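Local atomic coordinates of toll-like receptor 13 (Mus musculus, PDB entry 4Z0C), a protein that recognises bacterial 23S ribosomal RNA through its leucine-rich-repeat ectodomain and signals by way of MYD88 and TRAF6 to activate NF-kappa-B and inflammatory cytokine secretion. Residues A[244-247]-A[248-251]; A[266-269]-A[270-273]; A[292-295]-A[296-300]; A[357-361]-A[362-366]. All coordinates share one frame; numbering follows the deposited sequence.

Four local contacts, met in series from the N terminus, sample the convex side and the end of a concave-face strand in a leucine-rich-repeat solenoid, the ectodomain of the receptor; none encloses or crosses another. Interaction 1 closes a 3-10 turn in the loop between strands 230-232 and 253-255. Interaction 2 forms the first turn of helix 268-275, and interaction 3 that of helix 293-302, each helix lying between successive strands. Interactions 2 and 3 touch, Met268 and Cys272 packing against Gln298 and Leu299, their centres about 10 Å apart. Interaction 4, about 20 Å from interaction 3 between centres, turns the chain out of strand 356-358 into its return loop.

Interaction 1: A[244-247]-A[248-251]; sequences SAKH and LQNL
The carbonyl oxygen of Ala245 closes the turn by accepting Leu248 N at 3.1 Å, one bond of a short 3-10 segment whose preceding turn is made by His247 N and Ser244 O. The same oxygen takes a second donor from a side chain: Gln249 NE2 lies 2.8 Å from Ala245 O, and the N-H points almost straight at it, at 177°. The two donors arrive from opposite faces of the carbonyl plane, and the acceptor lies practically in the plane of the Gln249 amide. A bend at chi2 (-70°) folds the glutamine back over the turn, which lets its amide reach a residue four positions earlier. Gln249 NE2 also donates to Asn277 O, so one amide nitrogen joins this turn to the next loop. Such 3-10 turns are common on the convex side of leucine-rich-repeat solenoids, and this one carries the chain from LRR 9 toward LRR 10. Leu248, buried, leans back against the turn, its methyl CD1 3.6 Å from Ser244 O, while CD2 is 3.5 Å from His247 O. Lys246 runs obliquely across Gln249, its chain bent three times in succession, and brings NZ to 3.7 Å from Gln249 CG, a contact with the aliphatic part of the glutamine. Ser244 OG stands over one face of the His247 imidazole, offset toward the rim, while that ring also meets Tyr221 with planes about 60° apart. From Leu248 the backbone runs straight on into a type I turn, closed by Leu251 N on Leu248 O at 3.2 Å.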
loop_
_atom_site.group_PDB
_atom_site.type_symbol
_atom_site.label_atom_id
_atom_site.label_comp_id
_atom_site.label_asym_id
_atom_site.label_seq_id
_atom_site.Cartn_x
_atom_site.Cartn_y
_atom_site.Cartn_z
ATOM N N SER A 244 55.243 10.086 6.095
ATOM C CA SER A 244 56.467 9.314 6.003
ATOM C C SER A 244 56.231 7.824 6.230
ATOM O O SER A 244 55.758 7.423 7.284
ATOM C CB SER A 244 57.496 9.861 7.000
ATOM O OG SER A 244 58.376 8.836 7.428
ATOM N N ALA A 245 56.595 7.007 5.252
ATOM C CA ALA A 245 56.432 5.562 5.374
ATOM C C ALA A 245 57.199 4.963 6.556
ATOM O O ALA A 245 56.815 3.926 7.090
ATOM C CB ALA A 245 56.850 4.882 4.075
ATOM N N LYS A 246 58.286 5.605 6.964
ATOM C CA LYS A 246 59.057 5.113 8.102
ATOM C C LYS A 246 58.252 5.142 9.383
ATOM O O LYS A 246 58.436 4.302 10.265
ATOM C CB LYS A 246 60.363 5.895 8.278
ATOM C CG LYS A 246 61.581 5.144 7.759
ATOM C CD LYS A 246 62.433 4.555 8.902
ATOM C CE LYS A 246 61.616 3.765 9.958
ATOM N NZ LYS A 246 61.088 2.451 9.470
ATOM N N HIS A 247 57.362 6.118 9.493
ATOM C CA HIS A 247 56.534 6.235 10.681
ATOM C C HIS A 247 55.245 5.413 10.606
ATOM O O HIS A 247 54.429 5.470 11.523
ATOM C CB HIS A 247 56.228 7.707 10.954
ATOM C CG HIS A 247 57.449 8.523 11.241
ATOM N ND1 HIS A 247 57.570 9.844 10.870
ATOM C CD2 HIS A 247 58.605 8.202 11.874
ATOM C CE1 HIS A 247 58.750 10.300 11.255
ATOM N NE2 HIS A 247 59.394 9.326 11.873
ATOM N N LEU A 248 55.070 4.651 9.526
ATOM C CA LEU A 248 53.818 3.913 9.297
ATOM C C LEU A 248 54.036 2.448 8.933
ATOM O O LEU A 248 53.291 1.896 8.131
ATOM C CB LEU A 248 53.008 4.585 8.180
ATOM C CG LEU A 248 52.645 6.047 8.467
ATOM C CD1 LEU A 248 52.205 6.796 7.199
ATOM C CD2 LEU A 248 51.581 6.132 9.562
ATOM N N GLN A 249 55.052 1.817 9.504
ATOM C CA GLN A 249 55.400 0.468 9.070
ATOM C C GLN A 249 54.443 -0.588 9.604
ATOM O O GLN A 249 54.447 -1.726 9.136
ATOM C CB GLN A 249 56.845 0.118 9.429
ATOM C CG GLN A 249 57.894 0.866 8.622
ATOM C CD GLN A 249 57.946 0.441 7.174
ATOM O OE1 GLN A 249 58.336 -0.686 6.862
ATOM N NE2 GLN A 249 57.612 1.361 6.273
ATOM N N ASN A 250 53.627 -0.227 10.583
ATOM C CA ASN A 250 52.602 -1.154 11.053
ATOM C C ASN A 250 51.218 -0.980 10.407
ATOM O O ASN A 250 50.297 -1.713 10.724
ATOM C CB ASN A 250 52.482 -1.103 12.579
ATOM C CG ASN A 250 53.496 -1.996 13.266
ATOM O OD1 ASN A 250 53.701 -3.144 12.864
ATOM N ND2 ASN A 250 54.147 -1.469 14.304
ATOM N N LEU A 251 51.088 -0.012 9.508
ATOM C CA LEU A 251 49.805 0.331 8.933
ATOM C C LEU A 251 49.216 -0.815 8.093
ATOM O O LEU A 251 49.890 -1.374 7.227
ATOM C CB LEU A 251 49.914 1.618 8.115
ATOM C CG LEU A 251 48.612 2.436 8.075
ATOM C CD1 LEU A 251 48.320 3.038 9.439
ATOM C CD2 LEU A 251 48.648 3.513 7.004
#

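Interaction 2: A[266-269]-A[270-273]; sequences LDMK and TVCH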
loop_
_atom_site.group_PDB
_atom_site.type_symbol
_atom_site.label_atom_id
_atom_site.label_comp_id
_atom_site.label_asym_id
_atom_site.label_seq_id
_atom_site.Cartn_x
_atom_site.Cartn_y
_atom_site.Cartn_z
ATOM N N LEU A 266 44.076 12.175 -7.456
ATOM C CA LEU A 266 45.329 12.294 -6.714
ATOM C C LEU A 266 46.482 11.965 -7.661
ATOM O O LEU A 266 46.306 11.205 -8.612
ATOM C CB LEU A 266 45.342 11.338 -5.516
ATOM C CG LEU A 266 44.416 11.596 -4.322
ATOM C CD1 LEU A 266 44.599 10.543 -3.189
ATOM C CD2 LEU A 266 44.608 13.012 -3.779
ATOM N N ASP A 267 47.656 12.522 -7.385
ATOM C CA ASP A 267 48.857 12.223 -8.155
ATOM C C ASP A 267 49.335 10.820 -7.798
ATOM O O ASP A 267 49.915 10.627 -6.736
ATOM C CB ASP A 267 49.944 13.246 -7.800
ATOM C CG ASP A 267 51.148 13.183 -8.730
ATOM O OD1 ASP A 267 51.558 12.058 -9.106
ATOM O OD2 ASP A 267 51.696 14.267 -9.068
ATOM N N MET A 268 49.118 9.843 -8.679
ATOM C CA MET A 268 49.492 8.458 -8.361
ATOM C C MET A 268 50.967 8.268 -8.058
ATOM O O MET A 268 51.342 7.323 -7.363
ATOM C CB MET A 268 49.075 7.481 -9.464
ATOM C CG MET A 268 47.634 7.025 -9.404
ATOM S SD MET A 268 47.125 6.485 -7.763
ATOM C CE MET A 268 46.223 7.960 -7.281
ATOM N N LYS A 269 51.806 9.166 -8.564
ATOM C CA LYS A 269 53.236 9.071 -8.306
ATOM C C LYS A 269 53.497 9.349 -6.827
ATOM O O LYS A 269 54.196 8.588 -6.160
ATOM C CB LYS A 269 54.015 10.021 -9.222
ATOM C CG LYS A 269 55.425 9.552 -9.590
ATOM C CD LYS A 269 56.036 10.418 -10.707
ATOM C CE LYS A 269 57.292 11.165 -10.268
ATOM N NZ LYS A 269 57.588 12.340 -11.147
ATOM N N THR A 270 52.906 10.420 -6.311
ATOM C CA THR A 270 52.985 10.715 -4.891
ATOM C C THR A 270 52.414 9.567 -4.061
ATOM O O THR A 270 53.057 9.051 -3.153
ATOM C CB THR A 270 52.170 11.951 -4.545
ATOM O OG1 THR A 270 52.519 13.022 -5.433
ATOM C CG2 THR A 270 52.407 12.342 -3.065
ATOM N N VAL A 271 51.194 9.167 -4.399
ATOM C CA VAL A 271 50.495 8.112 -3.681
ATOM C C VAL A 271 51.323 6.819 -3.646
ATOM O O VAL A 271 51.516 6.230 -2.591
ATOM C CB VAL A 271 49.075 7.857 -4.286
ATOM C CG1 VAL A 271 48.388 6.736 -3.560
ATOM C CG2 VAL A 271 48.218 9.127 -4.201
ATOM N N CYS A 272 51.819 6.382 -4.794
ATOM C CA CYS A 272 52.581 5.142 -4.843
ATOM C C CYS A 272 53.903 5.235 -4.069
ATOM O O CYS A 272 54.356 4.241 -3.484
ATOM C CB CYS A 272 52.845 4.720 -6.286
ATOM S SG CYS A 272 51.446 3.945 -7.108
ATOM N N HIS A 273 54.517 6.416 -4.058
ATOM C CA HIS A 273 55.769 6.579 -3.307
ATOM C C HIS A 273 55.540 6.321 -1.820
ATOM O O HIS A 273 56.389 5.743 -1.141
ATOM C CB HIS A 273 56.424 7.960 -3.520
ATOM C CG HIS A 273 57.692 8.138 -2.745
ATOM N ND1 HIS A 273 58.793 7.327 -2.926
ATOM C CD2 HIS A 273 58.017 8.992 -1.744
ATOM C CE1 HIS A 273 59.748 7.689 -2.089
ATOM N NE2 HIS A 273 59.302 8.698 -1.359
#
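Met268 runs alongside Val271 in the same direction, the methyl CE of the methionine 3.9 Å from Val271 CG2. Leu266 comes to that same valine branch at about a right angle, with its CB 3.9 Å from Val271 CG2, so a single methyl is approached by two side chains. Val271 places CG2 beside its own backbone N and CG1 anti to it (chi1 178°), which turns CG2 back toward the start of the helix. A second right-angle crossing joins Asp267 and Thr270, where Asp267 CB lies 3.5 Å from Thr270 OG1. Asp267 is the N-cap: its OD1 accepts Lys269 N at 3.0 Å through the anti lone pair, and its carbonyl O receives Val271 N at 3.0 Å. The next bond of the helix follows, Cys272 N to Met268 O at 2.8 Å. Thr270 OG1 has a further, weak bond to Glu241. Helix 268-275 lies in the connection between strands 253-255 and 283-285; Leu266 and Met268 rest on Phe286, and the Cys272-Cys302 disulfide ties the helix to the end of the neighbouring helix 293-302.

Interaction 3: A[292-295]-A[296-300]; sequences NAEG and IKQLA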
loop_
_atom_site.group_PDB
_atom_site.type_symbol
_atom_site.label_atom_id
_atom_site.label_comp_id
_atom_site.label_asym_id
_atom_site.label_seq_id
_atom_site.Cartn_x
_atom_site.Cartn_y
_atom_site.Cartn_z
ATOM N N ASN A 292 41.200 7.388 -12.035
ATOM C CA ASN A 292 40.518 6.777 -13.165
ATOM C C ASN A 292 41.060 5.375 -13.437
ATOM O O ASN A 292 41.823 4.857 -12.633
ATOM C CB ASN A 292 40.513 7.671 -14.423
ATOM C CG ASN A 292 41.912 8.050 -14.927
ATOM O OD1 ASN A 292 42.929 7.394 -14.641
ATOM N ND2 ASN A 292 41.951 9.112 -15.732
ATOM N N ALA A 293 40.662 4.757 -14.547
ATOM C CA ALA A 293 41.041 3.365 -14.801
ATOM C C ALA A 293 42.543 3.189 -14.857
ATOM O O ALA A 293 43.080 2.187 -14.373
ATOM C CB ALA A 293 40.432 2.870 -16.083
ATOM N N GLU A 294 43.221 4.161 -15.461
ATOM C CA GLU A 294 44.648 4.030 -15.700
ATOM C C GLU A 294 45.424 4.170 -14.387
ATOM O O GLU A 294 46.413 3.471 -14.162
ATOM C CB GLU A 294 45.105 5.046 -16.748
ATOM C CG GLU A 294 46.237 5.920 -16.304
ATOM C CD GLU A 294 47.479 5.641 -17.103
ATOM O OE1 GLU A 294 47.509 4.600 -17.799
ATOM O OE2 GLU A 294 48.430 6.443 -17.018
ATOM N N GLY A 295 44.938 5.031 -13.499
ATOM C CA GLY A 295 45.523 5.158 -12.177
ATOM C C GLY A 295 45.400 3.882 -11.356
ATOM O O GLY A 295 46.242 3.603 -10.521
ATOM N N ILE A 296 44.338 3.116 -11.576
ATOM C CA ILE A 296 44.182 1.811 -10.937
ATOM C C ILE A 296 45.339 0.903 -11.333
ATOM O O ILE A 296 45.830 0.129 -10.519
ATOM C CB ILE A 296 42.827 1.141 -11.314
ATOM C CG1 ILE A 296 41.650 1.912 -10.720
ATOM C CG2 ILE A 296 42.750 -0.311 -10.836
ATOM C CD1 ILE A 296 40.309 1.430 -11.245
ATOM N N LYS A 297 45.762 0.995 -12.591
ATOM C CA LYS A 297 46.881 0.206 -13.107
ATOM C C LYS A 297 48.183 0.573 -12.392
ATOM O O LYS A 297 49.010 -0.291 -12.088
ATOM C CB LYS A 297 47.042 0.409 -14.622
ATOM C CG LYS A 297 46.127 -0.451 -15.494
ATOM C CD LYS A 297 46.093 0.069 -16.924
ATOM C CE LYS A 297 45.267 -0.835 -17.845
ATOM N NZ LYS A 297 45.152 -0.308 -19.239
ATOM N N GLN A 298 48.360 1.859 -12.118
ATOM C CA GLN A 298 49.551 2.296 -11.412
ATOM C C GLN A 298 49.534 1.799 -9.972
ATOM O O GLN A 298 50.512 1.211 -9.501
ATOM C CB GLN A 298 49.663 3.819 -11.441
ATOM C CG GLN A 298 49.527 4.417 -12.829
ATOM C CD GLN A 298 49.812 5.903 -12.842
ATOM O OE1 GLN A 298 48.970 6.707 -13.250
ATOM N NE2 GLN A 298 51.014 6.280 -12.400
ATOM N N LEU A 299 48.398 1.997 -9.303
ATOM C CA LEU A 299 48.192 1.555 -7.934
ATOM C C LEU A 299 48.511 0.074 -7.792
ATOM O O LEU A 299 49.208 -0.324 -6.867
ATOM C CB LEU A 299 46.745 1.828 -7.523
ATOM C CG LEU A 299 46.297 1.468 -6.107
ATOM C CD1 LEU A 299 47.200 2.103 -5.056
ATOM C CD2 LEU A 299 44.853 1.907 -5.897
ATOM N N ALA A 300 48.040 -0.729 -8.742
ATOM C CA ALA A 300 48.286 -2.172 -8.736
ATOM C C ALA A 300 49.769 -2.567 -8.664
ATOM O O ALA A 300 50.102 -3.664 -8.218
ATOM C CB ALA A 300 47.641 -2.807 -9.950
HETATM O O HOH W 1 45.016 2.586 -19.079
#
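Ile296 sets CG1 beside its backbone N (chi1 -68°), so that this branch folds back over the start of the helix and comes 3.5 Å from Asn292 O. Asn292, with chi1 at 59°, swings its amide over the first turn, where OD1 accepts two weak bonds, from Glu294 N and Gly295 N, each at 3.3 Å. Its main-chain oxygen also takes Ile296 N at 3.2 Å, in the carbonyl plane. The straightest of the backbone bonds across the two segments runs from Leu299 N to Gly295 O, 3.0 Å long. Glu294 and Gln298 slant across each other, Glu294 OE2 3.8 Å from Gln298 OE1, carboxylate and amide planes 58° apart. A water bridges the acid to the lysine three residues on: it accepts from Lys297 NZ at 2.9 Å and donates weakly to Glu294 OE1. The extended lysine chain finds its stronger partner in Asp321, a salt bridge to a following loop. Ile296 and Leu299 are buried, against Phe324 and against Leu275 of helix 268-275 respectively. The arrangement is an asparagine N-cap opening a convex-side helix of LRR 11, in a leucine-rich-repeat solenoid.

Interaction 4: A[357-361]-A[362-366]; sequences LDLSH and NKFKS
Asp358 OD1 accepts both from the Ser360 hydroxyl, with OG at 2.7 Å, and from Ser360 N at 3.0 Å, the latter an Asx turn that ends the strand; across the bend that follows, Asn362 ND2 reaches back to Leu359 O at 3.0 Å. The hydroxyl meets OD1 on its syn side, whereas the amide N comes from above the carboxylate plane. Asn362 places CG beside its backbone N (chi1 -78°), which directs the amide inward under the turn. The hydrogen bond from Asn362 ND2 is fairly straight, 161° at the hydrogen, but ND2 stands above the carbonyl plane of Leu359, although that oxygen lies close to the amide plane. Both ends of this buried amide are also held by the preceding repeat, ND2 by Leu335 O and OD1 by Leu340 N. In the core Leu359 slants across Phe364, its CD2 4.1 Å from Phe364 CE2. Asn386 does the same one repeat later: it donates to Leu359 O, which thus takes two side-chain amides, and accepts from Phe364 N, the recurring asparagine hydrogen-bond pattern of leucine-rich repeats. Strand 356-358 runs parallel between strands 332-334 and 380-382, and the chain leaves it for the loop toward strand 380-382.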
loop_
_atom_site.group_PDB
_atom_site.type_symbol
_atom_site.label_atom_id
_atom_site.label_comp_id
_atom_site.label_asym_id
_atom_site.label_seq_id
_atom_site.Cartn_x
_atom_site.Cartn_y
_atom_site.Cartn_z
ATOM N N LEU A 357 32.443 -8.754 -4.159
ATOM C CA LEU A 357 32.435 -7.723 -5.194
ATOM C C LEU A 357 31.161 -6.884 -5.121
ATOM O O LEU A 357 30.063 -7.418 -5.133
ATOM C CB LEU A 357 32.540 -8.363 -6.572
ATOM C CG LEU A 357 32.441 -7.394 -7.758
ATOM C CD1 LEU A 357 33.652 -6.465 -7.780
ATOM C CD2 LEU A 357 32.303 -8.129 -9.102
ATOM N N ASP A 358 31.311 -5.569 -5.051
ATOM C CA ASP A 358 30.166 -4.682 -4.956
ATOM C C ASP A 358 30.084 -3.771 -6.179
ATOM O O ASP A 358 30.927 -2.892 -6.370
ATOM C CB ASP A 358 30.235 -3.863 -3.667
ATOM C CG ASP A 358 29.002 -2.985 -3.457
ATOM O OD1 ASP A 358 28.036 -3.127 -4.218
ATOM O OD2 ASP A 358 28.969 -2.183 -2.501
ATOM N N LEU A 359 29.070 -4.000 -7.014
ATOM C CA LEU A 359 28.858 -3.208 -8.225
ATOM C C LEU A 359 27.567 -2.385 -8.126
ATOM O O LEU A 359 27.057 -1.868 -9.107
ATOM C CB LEU A 359 28.798 -4.127 -9.441
ATOM C CG LEU A 359 30.145 -4.703 -9.874
ATOM C CD1 LEU A 359 29.941 -5.708 -11.006
ATOM C CD2 LEU A 359 31.100 -3.585 -10.258
ATOM N N SER A 360 27.056 -2.249 -6.917
ATOM C CA SER A 360 25.755 -1.651 -6.706
ATOM C C SER A 360 25.743 -0.163 -7.031
ATOM O O SER A 360 26.762 0.502 -6.877
ATOM C CB SER A 360 25.315 -1.873 -5.257
ATOM O OG SER A 360 26.142 -1.142 -4.366
ATOM N N HIS A 361 24.590 0.344 -7.494
ATOM C CA HIS A 361 24.367 1.783 -7.670
ATOM C C HIS A 361 25.202 2.386 -8.827
ATOM O O HIS A 361 25.731 3.507 -8.734
ATOM C CB HIS A 361 24.640 2.514 -6.356
ATOM C CG HIS A 361 23.783 3.720 -6.140
ATOM N ND1 HIS A 361 23.499 4.211 -4.882
ATOM C CD2 HIS A 361 23.147 4.535 -7.016
ATOM C CE1 HIS A 361 22.735 5.284 -4.994
ATOM N NE2 HIS A 361 22.506 5.500 -6.279
ATOM N N ASN A 362 25.309 1.637 -9.922
ATOM C CA ASN A 362 25.931 2.146 -11.131
ATOM C C ASN A 362 24.900 2.375 -12.252
ATOM O O ASN A 362 23.753 2.745 -11.985
ATOM C CB ASN A 362 27.083 1.234 -11.577
ATOM C CG ASN A 362 28.358 1.466 -10.743
ATOM O OD1 ASN A 362 28.990 2.517 -10.852
ATOM N ND2 ASN A 362 28.733 0.485 -9.920
ATOM N N LYS A 363 25.317 2.184 -13.500
ATOM C CA LYS A 363 24.451 2.440 -14.645
ATOM C C LYS A 363 24.409 1.197 -15.517
ATOM O O LYS A 363 24.291 1.292 -16.729
ATOM C CB LYS A 363 24.985 3.613 -15.481
ATOM C CG LYS A 363 25.259 4.928 -14.742
ATOM C CD LYS A 363 23.996 5.467 -14.135
ATOM C CE LYS A 363 24.208 6.823 -13.493
ATOM N NZ LYS A 363 23.257 6.976 -12.341
ATOM N N PHE A 364 24.537 0.027 -14.907
ATOM C CA PHE A 364 24.493 -1.210 -15.673
ATOM C C PHE A 364 23.062 -1.513 -16.112
ATOM O O PHE A 364 22.139 -1.647 -15.285
ATOM C CB PHE A 364 25.038 -2.388 -14.855
ATOM C CG PHE A 364 26.543 -2.357 -14.620
ATOM C CD1 PHE A 364 27.435 -2.525 -15.676
ATOM C CD2 PHE A 364 27.055 -2.201 -13.335
ATOM C CE1 PHE A 364 28.803 -2.524 -15.459
ATOM C CE2 PHE A 364 28.431 -2.184 -13.108
ATOM C CZ PHE A 364 29.301 -2.353 -14.172
ATOM N N LYS A 365 22.876 -1.598 -17.421
ATOM C CA LYS A 365 21.630 -2.088 -17.983
ATOM C C LYS A 365 21.797 -3.575 -18.257
ATOM O O LYS A 365 20.846 -4.352 -18.198
ATOM C CB LYS A 365 21.294 -1.342 -19.268
ATOM C CG LYS A 365 20.823 0.080 -19.036
ATOM C CD LYS A 365 20.350 0.717 -20.350
ATOM C CE LYS A 365 20.202 2.213 -20.179
ATOM N NZ LYS A 365 19.761 2.846 -21.428
ATOM N N SER A 366 23.033 -3.969 -18.517
ATOM C CA SER A 366 23.343 -5.366 -18.745
ATOM C C SER A 366 24.821 -5.659 -18.498
ATOM O O SER A 366 25.586 -4.781 -18.102
ATOM C CB SER A 366 22.968 -5.764 -20.175
ATOM O OG SER A 366 22.973 -7.173 -20.313
#